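Local coordinates for protein type I site-specific restriction-modification system, R (Restriction) subunit (Vibrio vulnificus, PDB 3H1T) that is probably the motor and nuclease subunit of a type I restriction enzyme, using ATP hydrolysis to pull DNA before cutting it, at residues 56-60 with 70-74; 75-79 with 90-94; 237-243 with 276-282; 436-440 with 463-467. All coordinates share one frame; numbering follows the deposited sequence.

Contact 1 (56-60 with 70-74)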
loop_
_atom_site.group_PDB
_atom_site.type_symbol
_atom_site.label_atom_id
_atom_site.label_comp_id
_atom_site.label_asym_id
_atom_site.label_seq_id
_atom_site.Cartn_x
_atom_site.Cartn_y
_atom_site.Cartn_z
ATOM N N PHE A 56 10.499 -4.631 12.300
ATOM C CA PHE A 56 9.368 -3.941 11.703
ATOM C C PHE A 56 9.002 -4.423 10.308
ATOM O O PHE A 56 8.180 -3.801 9.638
ATOM C CB PHE A 56 9.660 -2.441 11.663
ATOM C CG PHE A 56 10.930 -2.092 10.924
ATOM C CD1 PHE A 56 12.163 -2.167 11.563
ATOM C CD2 PHE A 56 10.890 -1.710 9.585
ATOM C CE1 PHE A 56 13.334 -1.869 10.880
ATOM C CE2 PHE A 56 12.052 -1.406 8.893
ATOM C CZ PHE A 56 13.281 -1.486 9.539
ATOM N N THR A 57 9.622 -5.511 9.866
ATOM C CA THR A 57 9.352 -6.077 8.546
ATOM C C THR A 57 8.993 -7.558 8.713
ATOM O O THR A 57 9.221 -8.128 9.778
ATOM C CB THR A 57 10.581 -5.891 7.641
ATOM O OG1 THR A 57 10.414 -4.698 6.868
ATOM C CG2 THR A 57 10.795 -7.079 6.734
ATOM N N ASP A 58 8.396 -8.169 7.692
ATOM C CA ASP A 58 8.007 -9.574 7.782
ATOM C C ASP A 58 8.889 -10.525 6.999
ATOM O O ASP A 58 8.714 -11.734 7.098
ATOM C CB ASP A 58 6.561 -9.781 7.334
ATOM C CG ASP A 58 5.571 -9.441 8.410
ATOM O OD1 ASP A 58 6.011 -9.158 9.552
ATOM O OD2 ASP A 58 4.359 -9.459 8.127
ATOM N N GLY A 59 9.834 -9.993 6.230
ATOM C CA GLY A 59 10.716 -10.861 5.471
ATOM C C GLY A 59 10.279 -11.039 4.029
ATOM O O GLY A 59 9.186 -11.528 3.743
ATOM N N ARG A 60 11.139 -10.651 3.104
ATOM C CA ARG A 60 10.797 -10.785 1.700
ATOM C C ARG A 60 10.552 -12.240 1.337
ATOM O O ARG A 60 11.332 -13.120 1.702
ATOM C CB ARG A 60 11.905 -10.222 0.800
ATOM C CG ARG A 60 11.486 -10.130 -0.652
ATOM C CD ARG A 60 12.679 -10.227 -1.574
ATOM N NE ARG A 60 12.878 -9.027 -2.379
ATOM C CZ ARG A 60 12.272 -8.783 -3.533
ATOM N NH1 ARG A 60 11.421 -9.659 -4.038
ATOM N NH2 ARG A 60 12.527 -7.663 -4.192
ATOM N N ARG A 70 10.727 -16.954 3.398
ATOM C CA ARG A 70 10.934 -15.539 3.668
ATOM C C ARG A 70 12.392 -15.463 4.116
ATOM O O ARG A 70 12.873 -16.369 4.784
ATOM C CB ARG A 70 10.030 -15.066 4.824
ATOM C CG ARG A 70 8.564 -15.435 4.721
ATOM C CD ARG A 70 7.749 -14.724 5.787
ATOM N NE ARG A 70 7.261 -13.429 5.321
ATOM C CZ ARG A 70 6.013 -13.200 4.929
ATOM N NH1 ARG A 70 5.121 -14.176 4.947
ATOM N NH2 ARG A 70 5.662 -11.994 4.518
ATOM N N GLY A 71 13.127 -14.440 3.713
ATOM C CA GLY A 71 14.481 -14.293 4.210
ATOM C C GLY A 71 14.273 -13.019 4.981
ATOM O O GLY A 71 13.428 -12.988 5.866
ATOM N N GLU A 72 15.123 -12.032 4.749
ATOM C CA GLU A 72 14.943 -10.697 5.306
ATOM C C GLU A 72 14.637 -10.562 6.817
ATOM O O GLU A 72 15.340 -11.132 7.627
ATOM C CB GLU A 72 13.795 -10.068 4.491
ATOM C CG GLU A 72 13.751 -8.529 4.422
ATOM C CD GLU A 72 14.740 -7.917 3.439
ATOM O OE1 GLU A 72 15.178 -8.604 2.488
ATOM O OE2 GLU A 72 15.060 -6.724 3.637
ATOM N N GLN A 73 13.607 -9.757 7.135
ATOM C CA GLN A 73 13.165 -9.433 8.510
ATOM C C GLN A 73 14.010 -8.273 9.034
ATOM O O GLN A 73 14.970 -8.487 9.748
ATOM C CB GLN A 73 13.279 -10.643 9.431
ATOM C CG GLN A 73 12.010 -11.461 9.603
ATOM C CD GLN A 73 11.075 -10.832 10.605
ATOM O OE1 GLN A 73 10.626 -11.475 11.562
ATOM N NE2 GLN A 73 10.782 -9.565 10.399
ATOM N N LYS A 74 13.656 -7.044 8.658
ATOM C CA LYS A 74 14.424 -5.862 9.058
ATOM C C LYS A 74 14.309 -5.538 10.542
ATOM O O LYS A 74 13.213 -5.561 11.111
ATOM C CB LYS A 74 14.001 -4.670 8.202
ATOM C CG LYS A 74 14.326 -4.848 6.724
ATOM C CD LYS A 74 13.775 -3.703 5.897
ATOM C CE LYS A 74 14.333 -3.704 4.475
ATOM N NZ LYS A 74 13.454 -4.393 3.480
#

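Contact 2 (75-79 with 90-94)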
loop_
_atom_site.group_PDB
_atom_site.type_symbol
_atom_site.label_atom_id
_atom_site.label_comp_id
_atom_site.label_asym_id
_atom_site.label_seq_id
_atom_site.Cartn_x
_atom_site.Cartn_y
_atom_site.Cartn_z
ATOM N N ARG A 75 15.441 -5.186 11.150
ATOM C CA ARG A 75 15.507 -4.937 12.585
ATOM C C ARG A 75 16.542 -3.855 12.905
ATOM O O ARG A 75 17.627 -3.822 12.317
ATOM C CB ARG A 75 15.899 -6.274 13.222
ATOM C CG ARG A 75 15.735 -6.491 14.702
ATOM C CD ARG A 75 16.335 -7.857 15.005
ATOM N NE ARG A 75 16.375 -8.716 13.811
ATOM C CZ ARG A 75 15.399 -9.547 13.425
ATOM N NH1 ARG A 75 14.283 -9.654 14.139
ATOM N NH2 ARG A 75 15.542 -10.283 12.326
ATOM N N ALA A 76 16.192 -2.961 13.817
ATOM C CA ALA A 76 17.104 -1.909 14.235
ATOM C C ALA A 76 17.532 -2.214 15.674
ATOM O O ALA A 76 16.710 -2.642 16.480
ATOM C CB ALA A 76 16.412 -0.545 14.162
ATOM N N ASP A 77 18.807 -2.013 15.994
ATOM C CA ASP A 77 19.284 -2.293 17.346
ATOM C C ASP A 77 18.416 -1.613 18.400
ATOM O O ASP A 77 17.972 -2.261 19.345
ATOM C CB ASP A 77 20.741 -1.871 17.509
ATOM C CG ASP A 77 21.672 -2.692 16.656
ATOM O OD1 ASP A 77 21.367 -3.880 16.439
ATOM O OD2 ASP A 77 22.711 -2.165 16.216
ATOM N N TYR A 78 18.173 -0.316 18.241
ATOM C CA TYR A 78 17.336 0.417 19.171
ATOM C C TYR A 78 16.474 1.416 18.438
ATOM O O TYR A 78 16.888 2.010 17.450
ATOM C CB TYR A 78 18.143 1.202 20.202
ATOM C CG TYR A 78 19.025 0.402 21.130
ATOM C CD1 TYR A 78 20.331 0.067 20.766
ATOM C CD2 TYR A 78 18.595 0.081 22.411
ATOM C CE1 TYR A 78 21.187 -0.555 21.656
ATOM C CE2 TYR A 78 19.450 -0.540 23.312
ATOM C CZ TYR A 78 20.753 -0.849 22.923
ATOM O OH TYR A 78 21.659 -1.410 23.794
ATOM N N LEU A 79 15.266 1.601 18.949
ATOM C CA LEU A 79 14.332 2.547 18.398
ATOM C C LEU A 79 14.027 3.402 19.615
ATOM O O LEU A 79 13.700 2.879 20.677
ATOM C CB LEU A 79 13.084 1.823 17.894
ATOM C CG LEU A 79 12.089 2.451 16.900
ATOM C CD1 LEU A 79 10.758 2.643 17.586
ATOM C CD2 LEU A 79 12.613 3.760 16.341
ATOM N N VAL A 90 16.896 6.489 16.021
ATOM C CA VAL A 90 17.329 5.110 15.876
ATOM C C VAL A 90 18.829 4.966 16.141
ATOM O O VAL A 90 19.606 5.882 15.867
ATOM C CB VAL A 90 16.940 4.581 14.459
ATOM C CG1 VAL A 90 17.765 5.267 13.378
ATOM C CG2 VAL A 90 17.074 3.073 14.419
ATOM N N VAL A 91 19.227 3.823 16.687
ATOM C CA VAL A 91 20.623 3.593 17.020
ATOM C C VAL A 91 21.220 2.312 16.445
ATOM O O VAL A 91 20.601 1.253 16.474
ATOM C CB VAL A 91 20.815 3.517 18.566
ATOM C CG1 VAL A 91 22.304 3.419 18.914
ATOM C CG2 VAL A 91 20.194 4.733 19.218
ATOM N N GLU A 92 22.436 2.408 15.933
ATOM C CA GLU A 92 23.133 1.241 15.419
ATOM C C GLU A 92 24.272 1.007 16.412
ATOM O O GLU A 92 25.121 1.873 16.601
ATOM C CB GLU A 92 23.696 1.506 14.015
ATOM C CG GLU A 92 23.187 0.589 12.896
ATOM C CD GLU A 92 23.421 -0.900 13.142
ATOM O OE1 GLU A 92 24.591 -1.340 13.179
ATOM O OE2 GLU A 92 22.418 -1.632 13.291
ATOM N N ALA A 93 24.288 -0.146 17.060
ATOM C CA ALA A 93 25.342 -0.418 18.023
ATOM C C ALA A 93 26.368 -1.333 17.389
ATOM O O ALA A 93 26.069 -2.051 16.438
ATOM C CB ALA A 93 24.757 -1.063 19.286
ATOM N N LYS A 94 27.589 -1.275 17.891
ATOM C CA LYS A 94 28.658 -2.102 17.384
ATOM C C LYS A 94 29.504 -2.474 18.587
ATOM O O LYS A 94 29.415 -1.835 19.633
ATOM C CB LYS A 94 29.491 -1.334 16.353
ATOM C CG LYS A 94 28.823 -1.230 14.983
ATOM C CD LYS A 94 28.786 -2.589 14.270
ATOM C CE LYS A 94 27.805 -2.627 13.083
ATOM N NZ LYS A 94 28.137 -1.707 11.958
HETATM O O HOH W 1 20.190 -0.420 14.217
HETATM O O HOH W 2 21.258 -3.823 13.003
#

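Contact 3 (237-243 with 276-282)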
loop_
_atom_site.group_PDB
_atom_site.type_symbol
_atom_site.label_atom_id
_atom_site.label_comp_id
_atom_site.label_asym_id
_atom_site.label_seq_id
_atom_site.Cartn_x
_atom_site.Cartn_y
_atom_site.Cartn_z
ATOM N N ARG A 237 -14.904 18.479 11.744
ATOM C CA ARG A 237 -15.885 17.793 10.909
ATOM C C ARG A 237 -15.047 17.219 9.769
ATOM O O ARG A 237 -14.289 17.953 9.110
ATOM C CB ARG A 237 -16.936 18.772 10.401
ATOM C CG ARG A 237 -18.367 18.225 10.441
ATOM C CD ARG A 237 -19.284 19.271 11.051
ATOM N NE ARG A 237 -18.754 20.618 10.832
ATOM C CZ ARG A 237 -19.344 21.730 11.260
ATOM N NH1 ARG A 237 -20.496 21.650 11.924
ATOM N NH2 ARG A 237 -18.774 22.915 11.046
ATOM N N ILE A 238 -15.189 15.914 9.538
ATOM C CA ILE A 238 -14.394 15.202 8.544
ATOM C C ILE A 238 -15.222 14.391 7.555
ATOM O O ILE A 238 -16.076 13.593 7.958
ATOM C CB ILE A 238 -13.417 14.220 9.256
ATOM C CG1 ILE A 238 -12.795 14.906 10.473
ATOM C CG2 ILE A 238 -12.319 13.771 8.300
ATOM C CD1 ILE A 238 -12.070 16.186 10.127
ATOM N N LEU A 239 -14.934 14.567 6.267
ATOM C CA LEU A 239 -15.618 13.840 5.198
ATOM C C LEU A 239 -14.678 12.849 4.498
ATOM O O LEU A 239 -13.644 13.242 3.963
ATOM C CB LEU A 239 -16.161 14.827 4.151
ATOM C CG LEU A 239 -16.788 14.220 2.891
ATOM C CD1 LEU A 239 -17.950 13.314 3.267
ATOM C CD2 LEU A 239 -17.262 15.343 1.996
ATOM N N PHE A 240 -15.039 11.571 4.506
ATOM C CA PHE A 240 -14.250 10.545 3.835
ATOM C C PHE A 240 -15.022 10.218 2.552
ATOM O O PHE A 240 -16.211 9.918 2.611
ATOM C CB PHE A 240 -14.137 9.295 4.720
ATOM C CG PHE A 240 -13.454 8.123 4.049
ATOM C CD1 PHE A 240 -12.065 8.028 4.024
ATOM C CD2 PHE A 240 -14.207 7.109 3.446
ATOM C CE1 PHE A 240 -11.428 6.943 3.412
ATOM C CE2 PHE A 240 -13.583 6.016 2.827
ATOM C CZ PHE A 240 -12.189 5.933 2.810
ATOM N N LEU A 241 -14.352 10.299 1.403
ATOM C CA LEU A 241 -14.968 10.023 0.104
ATOM C C LEU A 241 -14.238 8.876 -0.584
ATOM O O LEU A 241 -13.013 8.881 -0.678
ATOM C CB LEU A 241 -14.852 11.229 -0.843
ATOM C CG LEU A 241 -15.188 12.702 -0.583
ATOM C CD1 LEU A 241 -14.631 13.476 -1.763
ATOM C CD2 LEU A 241 -16.680 12.962 -0.454
ATOM N N ALA A 242 -14.986 7.910 -1.088
ATOM C CA ALA A 242 -14.406 6.791 -1.795
ATOM C C ALA A 242 -15.459 6.405 -2.816
ATOM O O ALA A 242 -16.279 7.241 -3.223
ATOM C CB ALA A 242 -14.166 5.644 -0.806
ATOM N N ASP A 243 -15.415 5.155 -3.266
ATOM C CA ASP A 243 -16.427 4.625 -4.182
ATOM C C ASP A 243 -16.511 3.113 -3.990
ATOM O O ASP A 243 -17.584 2.562 -3.770
ATOM C CB ASP A 243 -16.119 4.930 -5.651
ATOM C CG ASP A 243 -17.215 4.413 -6.580
ATOM O OD1 ASP A 243 -17.514 3.194 -6.574
ATOM O OD2 ASP A 243 -17.780 5.254 -7.313
ATOM N N GLU A 276 -20.442 14.320 12.983
ATOM C CA GLU A 276 -19.043 14.786 12.939
ATOM C C GLU A 276 -18.158 14.078 11.909
ATOM O O GLU A 276 -17.308 14.709 11.276
ATOM C CB GLU A 276 -18.389 14.640 14.310
ATOM C CG GLU A 276 -19.361 14.745 15.464
ATOM C CD GLU A 276 -18.705 15.300 16.703
ATOM O OE1 GLU A 276 -17.703 16.026 16.533
ATOM O OE2 GLU A 276 -19.191 15.033 17.827
ATOM N N ILE A 277 -18.326 12.769 11.762
ATOM C CA ILE A 277 -17.543 12.013 10.788
ATOM C C ILE A 277 -18.439 11.482 9.671
ATOM O O ILE A 277 -19.256 10.583 9.892
ATOM C CB ILE A 277 -16.798 10.820 11.456
ATOM C CG1 ILE A 277 -15.513 11.315 12.130
ATOM C CG2 ILE A 277 -16.460 9.758 10.419
ATOM C CD1 ILE A 277 -15.746 12.216 13.334
ATOM N N TYR A 278 -18.261 12.033 8.471
ATOM C CA TYR A 278 -19.062 11.653 7.304
ATOM C C TYR A 278 -18.392 10.772 6.248
ATOM O O TYR A 278 -17.189 10.887 5.996
ATOM C CB TYR A 278 -19.578 12.906 6.600
ATOM C CG TYR A 278 -20.455 13.776 7.463
ATOM C CD1 TYR A 278 -19.907 14.586 8.456
ATOM C CD2 TYR A 278 -21.835 13.812 7.269
ATOM C CE1 TYR A 278 -20.712 15.419 9.229
ATOM C CE2 TYR A 278 -22.654 14.637 8.043
ATOM C CZ TYR A 278 -22.085 15.441 9.015
ATOM O OH TYR A 278 -22.894 16.281 9.753
ATOM N N PHE A 279 -19.187 9.902 5.629
ATOM C CA PHE A 279 -18.707 9.014 4.576
ATOM C C PHE A 279 -19.624 9.253 3.382
ATOM O O PHE A 279 -20.814 9.508 3.556
ATOM C CB PHE A 279 -18.818 7.544 4.996
ATOM C CG PHE A 279 -18.144 7.225 6.302
ATOM C CD1 PHE A 279 -18.813 7.402 7.511
ATOM C CD2 PHE A 279 -16.840 6.736 6.322
ATOM C CE1 PHE A 279 -18.192 7.089 8.731
ATOM C CE2 PHE A 279 -16.206 6.419 7.526
ATOM C CZ PHE A 279 -16.882 6.596 8.738
ATOM N N ALA A 280 -19.084 9.180 2.174
ATOM C CA ALA A 280 -19.896 9.394 0.985
ATOM C C ALA A 280 -19.265 8.816 -0.274
ATOM O O ALA A 280 -18.046 8.867 -0.463
ATOM C CB ALA A 280 -20.156 10.898 0.799
ATOM N N ILE A 281 -20.102 8.232 -1.118
ATOM C CA ILE A 281 -19.661 7.665 -2.382
ATOM C C ILE A 281 -20.045 8.707 -3.425
ATOM O O ILE A 281 -21.097 9.332 -3.312
ATOM C CB ILE A 281 -20.381 6.315 -2.657
ATOM C CG1 ILE A 281 -19.534 5.150 -2.125
ATOM C CG2 ILE A 281 -20.617 6.128 -4.151
ATOM C CD1 ILE A 281 -19.352 5.140 -0.611
ATOM N N TYR A 282 -19.201 8.915 -4.428
ATOM C CA TYR A 282 -19.481 9.919 -5.457
ATOM C C TYR A 282 -20.926 9.878 -5.984
ATOM O O TYR A 282 -21.555 10.921 -6.163
ATOM C CB TYR A 282 -18.494 9.770 -6.622
ATOM C CG TYR A 282 -17.035 9.954 -6.226
ATOM C CD1 TYR A 282 -16.549 11.197 -5.791
ATOM C CD2 TYR A 282 -16.135 8.885 -6.290
ATOM C CE1 TYR A 282 -15.199 11.366 -5.429
ATOM C CE2 TYR A 282 -14.789 9.044 -5.933
ATOM C CZ TYR A 282 -14.328 10.286 -5.503
ATOM O OH TYR A 282 -13.002 10.459 -5.150
#

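Contact 4 (436-440 with 463-467)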
loop_
_atom_site.group_PDB
_atom_site.type_symbol
_atom_site.label_atom_id
_atom_site.label_comp_id
_atom_site.label_asym_id
_atom_site.label_seq_id
_atom_site.Cartn_x
_atom_site.Cartn_y
_atom_site.Cartn_z
ATOM N N THR A 436 -0.137 -26.821 -13.366
ATOM C CA THR A 436 0.211 -26.131 -12.121
ATOM C C THR A 436 -0.752 -26.321 -10.950
ATOM O O THR A 436 -0.366 -26.852 -9.922
ATOM C CB THR A 436 0.395 -24.617 -12.361
ATOM O OG1 THR A 436 -0.786 -24.082 -12.978
ATOM C CG2 THR A 436 1.600 -24.367 -13.262
ATOM N N ASP A 437 -1.989 -25.860 -11.095
ATOM C CA ASP A 437 -3.005 -25.998 -10.045
ATOM C C ASP A 437 -4.359 -25.611 -10.641
ATOM O O ASP A 437 -4.657 -24.419 -10.831
ATOM C CB ASP A 437 -2.659 -25.102 -8.832
ATOM C CG ASP A 437 -3.615 -25.292 -7.645
ATOM O OD1 ASP A 437 -4.380 -26.281 -7.635
ATOM O OD2 ASP A 437 -3.597 -24.457 -6.708
ATOM N N ARG A 438 -5.172 -26.620 -10.951
ATOM C CA ARG A 438 -6.486 -26.385 -11.541
ATOM C C ARG A 438 -7.462 -25.618 -10.655
ATOM O O ARG A 438 -8.493 -25.148 -11.136
ATOM C CB ARG A 438 -7.122 -27.703 -11.972
ATOM C CG ARG A 438 -6.231 -28.527 -12.869
ATOM C CD ARG A 438 -7.019 -29.616 -13.531
ATOM N NE ARG A 438 -7.973 -29.078 -14.501
ATOM C CZ ARG A 438 -8.958 -29.789 -15.039
ATOM N NH1 ARG A 438 -9.119 -31.061 -14.692
ATOM N NH2 ARG A 438 -9.765 -29.239 -15.934
ATOM N N PHE A 439 -7.148 -25.489 -9.369
ATOM C CA PHE A 439 -8.026 -24.749 -8.478
ATOM C C PHE A 439 -7.426 -23.458 -7.948
ATOM O O PHE A 439 -7.905 -22.903 -6.964
ATOM C CB PHE A 439 -8.499 -25.624 -7.318
ATOM C CG PHE A 439 -9.641 -26.515 -7.678
ATOM C CD1 PHE A 439 -9.424 -27.691 -8.380
ATOM C CD2 PHE A 439 -10.945 -26.143 -7.381
ATOM C CE1 PHE A 439 -10.493 -28.490 -8.789
ATOM C CE2 PHE A 439 -12.029 -26.936 -7.790
ATOM C CZ PHE A 439 -11.801 -28.108 -8.492
ATOM N N ALA A 440 -6.372 -22.980 -8.601
ATOM C CA ALA A 440 -5.749 -21.724 -8.207
ATOM C C ALA A 440 -6.703 -20.630 -8.692
ATOM O O ALA A 440 -6.997 -20.549 -9.892
ATOM C CB ALA A 440 -4.398 -21.584 -8.882
ATOM N N ASN A 463 -12.754 -27.153 -19.577
ATOM C CA ASN A 463 -12.632 -27.767 -18.251
ATOM C C ASN A 463 -13.955 -28.391 -17.817
ATOM O O ASN A 463 -14.289 -28.410 -16.625
ATOM C CB ASN A 463 -12.206 -26.711 -17.228
ATOM C CG ASN A 463 -10.895 -26.043 -17.591
ATOM O OD1 ASN A 463 -9.817 -26.529 -17.242
ATOM N ND2 ASN A 463 -10.981 -24.935 -18.318
ATOM N N SER A 464 -14.694 -28.921 -18.791
ATOM C CA SER A 464 -15.994 -29.527 -18.532
ATOM C C SER A 464 -15.937 -30.711 -17.595
ATOM O O SER A 464 -16.975 -31.128 -17.069
ATOM C CB SER A 464 -16.664 -29.941 -19.832
ATOM O OG SER A 464 -15.960 -31.015 -20.411
ATOM N N ASP A 465 -14.746 -31.266 -17.381
ATOM C CA ASP A 465 -14.634 -32.372 -16.444
ATOM C C ASP A 465 -14.823 -31.779 -15.062
ATOM O O ASP A 465 -15.342 -32.435 -14.163
ATOM C CB ASP A 465 -13.278 -33.075 -16.543
ATOM C CG ASP A 465 -12.105 -32.140 -16.330
ATOM O OD1 ASP A 465 -12.129 -31.010 -16.868
ATOM O OD2 ASP A 465 -11.148 -32.561 -15.635
ATOM N N LEU A 466 -14.412 -30.526 -14.878
ATOM C CA LEU A 466 -14.591 -29.888 -13.576
ATOM C C LEU A 466 -15.942 -29.189 -13.516
ATOM O O LEU A 466 -16.551 -29.093 -12.445
ATOM C CB LEU A 466 -13.482 -28.874 -13.309
ATOM C CG LEU A 466 -12.083 -29.455 -13.162
ATOM C CD1 LEU A 466 -11.099 -28.344 -12.760
ATOM C CD2 LEU A 466 -12.124 -30.555 -12.098
ATOM N N SER A 467 -16.397 -28.680 -14.665
ATOM C CA SER A 467 -17.686 -27.991 -14.765
ATOM C C SER A 467 -18.811 -28.911 -14.315
ATOM O O SER A 467 -19.765 -28.477 -13.667
ATOM C CB SER A 467 -17.954 -27.557 -16.207
ATOM O OG SER A 467 -17.071 -26.528 -16.602
HETATM O O HOH W 3 -7.938 -26.275 -15.518
#

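Contact 1 (56-60 with 70-74)
Backbone bonds tie residues 56-60 to 70-74 near both ends: Phe56 N gives a hydrogen to Lys74 O (3.1 Å), and Gly71 N gives one to Arg60 O (3.0 Å). Between them, Arg70 NE turns back on the other loop, donating to Gly59 O at 3.1 Å and, weakly, to Asp58 O; the bend in its chain (chi3 90°) brings NE within reach of both carbonyl oxygens. Gly59 suits its place because it has no side chain: its CA lies 3.3 Å from Glu72 CB, with Gly71 O and Gln73 N close by. The two loops flank strands 61-64 and 67-70 of the N-terminal domain, and Thr57 and Arg60 rest on helix 362-368. Lys74 CB makes a CH-pi contact over one face of the Phe56 ring, 3.5 Å from CZ, and the lysine chain also packs against Thr57, with CD near OG1. Tyr181 meets the same ring edge-to-face. The charged ends turn to other parts of the chain. Lys74 NZ reaches Glu72 OE2 (2.8 Å) from above the carboxylate plane and also pairs with Asp367 and Asp368, which probably offsets the closeness of the like charges of Glu72 and Asp367. Arg60 and Arg70 form salt bridges with Glu575 and Glu545, respectively.

Contact 2 (75-79 with 90-94)
Val90 pushes its CG2 methyl into the notch between Tyr78 O (3.2 Å from CG2) and Ala76 CB, a fit that suits a branched residue beside a small one. Chi1 of 69° sets CG2 opposite the backbone N, on the side of Tyr78 O. The other face of the hairpin is filled by Tyr78, whose CB rests 3.9 Å from Val91 CB, while Ala93 CB comes up to the ring's edge near CE1. Helix 26-40 lies over this tyrosine, and Thr35 holds its hydroxyl. The strands are bound by Val91 N to Tyr78 O (3.1 Å) and a weak return bond from Tyr78 N to Val91 O. At the corner in the chain, Asp77 leaves the backbone pairing, and its carboxylate fills the place beyond: OD2 accepts from Ala93 N at 2.7 Å, on its anti side. Glu92 OE2 lies 3.0 Å from Asp77 OD2, two acceptors that do not bond to each other. One water accepts from Asp77 N and donates to Val91 O and Glu92 OE2. An aspartate at the bend of one hairpin strand, facing Glu-Ala-Lys at the end of the next, resembles the PD-(D/E)XK nuclease signature, consistent with an HsdR cleavage site.

Contact 3 (237-243 with 276-282)
Tyr278 and Leu239 pair side by side on one face of two neighbouring parallel strands, 238-242 and 277-281, in the seven-stranded sheet of the first RecA-like domain, a P-loop NTPase fold. Five backbone bonds stitch the strands together, among them Tyr278 N to Ile238 O and Phe240 N to Tyr278 O, both 2.7 Å, and the strand axes cross at only 22°. The tyrosine can be followed outward. Its CB touches Leu239 CD1 at 3.7 Å, and the two side chains cross at about a right angle. With CG beside the backbone N (chi1 -60°), the ring swings back toward the start of the neighbouring strand: CD1 stands 4.0 Å from Ile238 O, which lies in the ring plane at its edge, and CE1 meets Arg237 CG at 3.9 Å. The arginine runs alongside in the same direction, its guanidinium going on to Phe302. At the tip, OH bonds to Val272 O, so the long, polar-ended residue spans an apolar sheet face and still finds a partner. Leu239 CD1 also touches Ala280 CB, a small residue that lets the leucine branch pack close. Phe240 and Ala242, on the other face, touch Asp309, the first residue of an Asp-Glu-Cys-His sequence that matches helicase motif II. Also on that face, Phe240 CD2 approaches the edge of the Phe279 ring near its plane, 3.9 Å from Phe279 CD2.

Contact 4 (436-440 with 463-467)
The guanidinium of Arg438 carries Leu466 on one face and polar groups round its edge. Leu466 CD1 sits over the centre of the plane, 3.4 Å from CZ. At the edge, Asp465 is gripped end-on by two nitrogens, NH1 to OD2 at 2.7 Å and NH2 to OD1 at 3.1 Å; both oxygens use their syn lone pairs, and the two planes are only 12° apart. This is the second RecA-like domain of the helicase core, and the contact joins the type I turn from Asp437 to Ala440, which leads into strand 441-446, to the short helix 464-467 at its surface. An arginine suits the turn because its five N-H groups can serve several acceptors in one plane: NH2 also donates to Asn463 OD1 (3.0 Å), in the carbonyl plane on a lone pair. A bend at chi3 (68°) turns the head toward the helix. The amide of Asn463 is itself held, since ND2 bonds to Leu459 O and Thr430 OG1, which is consistent with OD1 being the end turned to the arginine. Leu466, the residue after Asp465, supplies the apolar lid, and Leu466 CD1 also meets Phe439 CE1 at 4.0 Å. The phenylalanine ring itself packs on His470. With three edge bonds and a lid, the guanidinium has little freedom to rotate. A water closes the set, accepting from Arg438 NE at 3.0 Å and donating to Asn463 OD1 at 2.6 Å.

Contacts 1 and 2 are neighbours in the N-terminal domain, their centres about 16 Å apart, and strand 75-81 continues directly from the loop of contact 1. Phe56 CE1 packs 3.9 Å from Arg75 N where they meet. The probable nuclease site of contact 2 lies far from the two motor-domain contacts: centre to centre about 41 Å to contact 3 and about 50 Å to contact 4. Contacts 3 and 4 belong to the two different RecA-like domains, with centres about 42 Å apart. Contact 1 lies where the N-terminal part meets the rest of the chain, centre to centre about 35 Å from contact 3 and about 34 Å from contact 4.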